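Local coordinates for protein thermotoga maritima TmcAL (Thermotoga maritima, PDB 5Y0T) that belongs to the HIGH nucleotidyl transferase family of the HUP clan and holds adenosine-5'-rp-alpha-thio-triphosphate in a pocket of its nucleotide-binding fold, at residues A[336-348]-A[411-423]. Numbering follows the deposited sequence.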
# COMPACT_ATOMS: atom_id res chain seq x y z
N TYR A 336 27.18 -2.90 1.65
CA TYR A 336 27.75 -1.59 1.97
C TYR A 336 27.78 -1.39 3.48
O TYR A 336 27.05 -2.05 4.23
CB TYR A 336 26.94 -0.43 1.32
CG TYR A 336 25.45 -0.57 1.61
CD1 TYR A 336 24.90 -0.10 2.79
CD2 TYR A 336 24.62 -1.26 0.73
CE1 TYR A 336 23.55 -0.28 3.08
CE2 TYR A 336 23.28 -1.44 1.00
CZ TYR A 336 22.74 -0.95 2.16
OH TYR A 336 21.40 -1.17 2.41
N ILE A 337 28.62 -0.47 3.91
CA ILE A 337 28.61 -0.02 5.28
C ILE A 337 28.02 1.38 5.33
O ILE A 337 28.63 2.32 4.82
CB ILE A 337 30.03 -0.01 5.88
CG1 ILE A 337 30.59 -1.44 5.93
CG2 ILE A 337 29.98 0.57 7.29
CD1 ILE A 337 32.12 -1.51 6.05
N ARG A 338 26.85 1.53 5.94
CA ARG A 338 26.20 2.85 6.03
C ARG A 338 26.60 3.53 7.34
O ARG A 338 26.35 2.98 8.40
CB ARG A 338 24.67 2.71 5.94
CG ARG A 338 23.89 4.02 6.28
CD ARG A 338 23.83 4.98 5.08
NE ARG A 338 23.13 6.22 5.43
CZ ARG A 338 21.80 6.36 5.39
NH1 ARG A 338 21.04 5.34 5.00
NH2 ARG A 338 21.24 7.52 5.72
N ILE A 339 27.19 4.72 7.26
CA ILE A 339 27.56 5.47 8.46
C ILE A 339 26.39 6.35 8.87
O ILE A 339 26.01 7.23 8.11
CB ILE A 339 28.78 6.39 8.23
CG1 ILE A 339 29.98 5.64 7.63
CG2 ILE A 339 29.14 7.15 9.52
CD1 ILE A 339 30.41 4.44 8.39
N LEU A 340 25.79 6.09 10.04
CA LEU A 340 24.75 6.97 10.56
C LEU A 340 25.29 8.11 11.42
O LEU A 340 24.63 9.13 11.58
CB LEU A 340 23.73 6.17 11.37
CG LEU A 340 22.87 5.18 10.58
CD1 LEU A 340 22.00 4.44 11.55
CD2 LEU A 340 22.01 5.89 9.48
N GLY A 341 26.49 7.93 11.98
CA GLY A 341 27.08 8.97 12.79
C GLY A 341 28.44 8.60 13.35
O GLY A 341 28.79 7.41 13.42
N PHE A 342 29.21 9.62 13.72
CA PHE A 342 30.47 9.38 14.41
C PHE A 342 30.89 10.62 15.19
O PHE A 342 30.43 11.74 14.92
CB PHE A 342 31.59 8.94 13.43
CG PHE A 342 31.81 9.88 12.25
CD1 PHE A 342 31.01 9.78 11.12
CD2 PHE A 342 32.84 10.81 12.26
CE1 PHE A 342 31.23 10.61 10.02
CE2 PHE A 342 33.06 11.66 11.16
CZ PHE A 342 32.25 11.55 10.04
N THR A 343 31.76 10.43 16.17
CA THR A 343 32.32 11.56 16.89
C THR A 343 33.64 12.04 16.31
O THR A 343 34.24 11.37 15.48
CB THR A 343 32.58 11.21 18.36
OG1 THR A 343 33.59 10.20 18.41
CG2 THR A 343 31.30 10.70 19.02
N GLU A 344 34.14 13.15 16.84
CA GLU A 344 35.46 13.64 16.48
C GLU A 344 36.54 12.57 16.71
O GLU A 344 37.45 12.38 15.88
CB GLU A 344 35.79 14.90 17.28
CG GLU A 344 37.12 15.49 16.93
CD GLU A 344 37.37 16.79 17.65
OE1 GLU A 344 36.41 17.32 18.27
OE2 GLU A 344 38.52 17.27 17.60
N LYS A 345 36.45 11.88 17.84
CA LYS A 345 37.33 10.76 18.12
C LYS A 345 37.11 9.64 17.11
O LYS A 345 38.06 9.03 16.63
CB LYS A 345 37.09 10.23 19.54
CG LYS A 345 37.93 8.99 19.90
CD LYS A 345 39.42 9.33 19.98
CE LYS A 345 40.24 8.17 20.57
NZ LYS A 345 41.71 8.48 20.64
N GLY A 346 35.84 9.37 16.79
CA GLY A 346 35.46 8.38 15.80
C GLY A 346 36.10 8.55 14.44
O GLY A 346 36.29 7.56 13.72
N ARG A 347 36.43 9.80 14.07
CA ARG A 347 37.13 10.07 12.81
C ARG A 347 38.33 9.18 12.58
O ARG A 347 38.59 8.73 11.46
CB ARG A 347 37.65 11.52 12.75
CG ARG A 347 36.60 12.61 12.58
CD ARG A 347 37.32 13.97 12.67
NE ARG A 347 36.46 15.09 12.35
CZ ARG A 347 36.73 16.35 12.69
NH1 ARG A 347 37.84 16.64 13.38
NH2 ARG A 347 35.90 17.33 12.34
N GLU A 348 39.10 8.98 13.65
CA GLU A 348 40.33 8.21 13.59
C GLU A 348 40.07 6.78 13.14
O GLU A 348 40.80 6.25 12.30
CB GLU A 348 41.04 8.23 14.95
CG GLU A 348 41.40 9.64 15.43
CD GLU A 348 41.77 9.70 16.91
OE1 GLU A 348 41.87 8.62 17.55
OE2 GLU A 348 41.95 10.82 17.43
N GLU A 411 13.29 13.34 1.78
CA GLU A 411 13.86 12.02 2.07
C GLU A 411 14.95 12.19 3.12
O GLU A 411 16.02 12.71 2.83
CB GLU A 411 14.41 11.38 0.80
CG GLU A 411 13.34 11.16 -0.29
CD GLU A 411 13.87 10.33 -1.45
OE1 GLU A 411 13.95 9.10 -1.31
OE2 GLU A 411 14.22 10.92 -2.49
N ARG A 412 14.68 11.75 4.35
CA ARG A 412 15.63 12.00 5.43
C ARG A 412 16.97 11.30 5.25
O ARG A 412 17.98 11.80 5.74
CB ARG A 412 14.99 11.64 6.78
CG ARG A 412 13.97 12.71 7.20
CD ARG A 412 13.15 12.31 8.41
NE ARG A 412 13.93 12.18 9.65
CZ ARG A 412 14.32 13.20 10.41
NH1 ARG A 412 14.06 14.45 10.03
NH2 ARG A 412 14.99 12.98 11.54
N ASP A 413 17.01 10.18 4.52
CA ASP A 413 18.33 9.62 4.24
C ASP A 413 19.22 10.56 3.43
O ASP A 413 20.44 10.51 3.52
CB ASP A 413 18.21 8.31 3.50
CG ASP A 413 17.80 7.21 4.40
OD1 ASP A 413 16.68 6.71 4.21
OD2 ASP A 413 18.57 6.88 5.34
N PHE A 414 18.62 11.36 2.56
CA PHE A 414 19.40 12.33 1.82
C PHE A 414 19.56 13.67 2.51
O PHE A 414 20.57 14.34 2.33
CB PHE A 414 18.83 12.46 0.41
CG PHE A 414 18.85 11.16 -0.34
CD1 PHE A 414 20.03 10.73 -0.94
CD2 PHE A 414 17.74 10.33 -0.36
CE1 PHE A 414 20.08 9.50 -1.60
CE2 PHE A 414 17.79 9.09 -1.02
CZ PHE A 414 18.95 8.68 -1.65
N SER A 415 18.56 14.07 3.29
CA SER A 415 18.60 15.41 3.88
C SER A 415 19.42 15.46 5.18
O SER A 415 19.98 16.50 5.52
CB SER A 415 17.18 15.94 4.11
OG SER A 415 16.54 15.25 5.16
N ILE A 416 19.50 14.34 5.90
CA ILE A 416 20.21 14.29 7.18
C ILE A 416 21.56 13.61 6.99
O ILE A 416 21.61 12.42 6.69
CB ILE A 416 19.44 13.48 8.26
CG1 ILE A 416 17.97 13.93 8.40
CG2 ILE A 416 20.21 13.48 9.61
CD1 ILE A 416 17.77 15.39 8.77
N HIS A 417 22.64 14.35 7.16
CA HIS A 417 23.96 13.74 7.04
C HIS A 417 24.30 12.98 8.34
O HIS A 417 23.62 13.16 9.34
CB HIS A 417 25.01 14.82 6.70
CG HIS A 417 24.87 15.33 5.30
ND1 HIS A 417 24.16 16.47 4.99
CD2 HIS A 417 25.26 14.80 4.11
CE1 HIS A 417 24.16 16.65 3.68
NE2 HIS A 417 24.82 15.65 3.12
N PRO A 418 25.33 12.12 8.31
CA PRO A 418 25.73 11.42 9.54
C PRO A 418 25.83 12.36 10.72
O PRO A 418 26.42 13.45 10.61
CB PRO A 418 27.11 10.87 9.18
CG PRO A 418 27.01 10.59 7.71
CD PRO A 418 26.12 11.67 7.14
N ILE A 419 25.25 11.97 11.84
CA ILE A 419 25.37 12.78 13.05
C ILE A 419 26.84 12.99 13.38
O ILE A 419 27.63 12.05 13.30
CB ILE A 419 24.66 12.13 14.25
CG1 ILE A 419 23.22 11.73 13.88
CG2 ILE A 419 24.74 13.04 15.50
CD1 ILE A 419 22.41 12.85 13.25
N PHE A 420 27.22 14.21 13.76
CA PHE A 420 28.60 14.45 14.20
C PHE A 420 28.67 15.22 15.52
O PHE A 420 28.04 16.26 15.67
CB PHE A 420 29.40 15.21 13.13
CG PHE A 420 30.84 15.45 13.53
CD1 PHE A 420 31.78 14.44 13.42
CD2 PHE A 420 31.23 16.67 14.06
CE1 PHE A 420 33.11 14.65 13.82
CE2 PHE A 420 32.55 16.89 14.46
CZ PHE A 420 33.48 15.87 14.34
N LEU A 421 29.49 14.73 16.46
CA LEU A 421 29.65 15.40 17.75
C LEU A 421 31.11 15.65 18.01
O LEU A 421 31.92 14.73 17.85
CB LEU A 421 29.06 14.57 18.89
CG LEU A 421 27.60 14.13 18.76
CD1 LEU A 421 27.18 13.30 19.97
CD2 LEU A 421 26.72 15.35 18.61
N ARG A 422 31.46 16.87 18.40
CA ARG A 422 32.83 17.17 18.77
C ARG A 422 33.15 16.52 20.11
O ARG A 422 32.25 16.26 20.90
CB ARG A 422 33.07 18.67 18.83
CG ARG A 422 32.83 19.35 17.49
CD ARG A 422 33.26 20.80 17.53
NE ARG A 422 34.70 20.91 17.72
CZ ARG A 422 35.37 22.05 17.62
NH1 ARG A 422 34.73 23.18 17.33
NH2 ARG A 422 36.68 22.07 17.82
N THR A 423 34.42 16.23 20.35
CA THR A 423 34.77 15.48 21.54
C THR A 423 35.44 16.45 22.52
O THR A 423 34.83 17.45 22.92
CB THR A 423 35.70 14.27 21.22
OG1 THR A 423 36.82 14.71 20.46
CG2 THR A 423 34.93 13.11 20.43
O HOH W 1 36.57 19.29 20.01
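Phe342 and Phe420 meet on one face of a two-stranded parallel pairing, the edge of Phe420 turned to the face of Phe342 in an offset edge-to-face stack with planes 74° apart. Phe420 CD1 comes 3.8 Å from Phe342 CE2. Because chi1 (-179°) sets CG opposite the backbone N, the Phe420 ring reaches across the neighbouring strand into a hollow bounded by Phe342, the backbone of Thr343 and Glu344, and Arg347. The rim of this ring, at CZ, lies over one face of the Arg347 guanidinium, planes 20° apart, with Arg347 NH2 3.5 Å from Phe420 CZ. Pro418 is a smaller bump, its CB 4.2 Å from Phe342 CE1 and its CG against Ile339 O. Beneath these rings the strands are joined by Ile419 N to Leu340 O, Phe342 N to Ile419 O and Glu344 N to Leu421 O, with a weak, longer bond from Leu421 N to Phe342 O.

Past the strand ends, Thr423 CG2 nestles 3.7 Å from Thr343 CB, and the backbone N of Thr423 gives a nearly straight bond to Glu344 OE1. At the other end, Arg338 grips Asp413 OD2 with NH1 and NH2 (2.8 Å for NH2); Lys52 also pairs with that oxygen. Strand 419-421 thus adds a parallel edge to strand 337-343, which pairs antiparallel with strand 66-70, with a classic beta bulge where Leu340 and Gly341 both face Val67, extending the mixed sheet of this HUP-type alpha/beta fold.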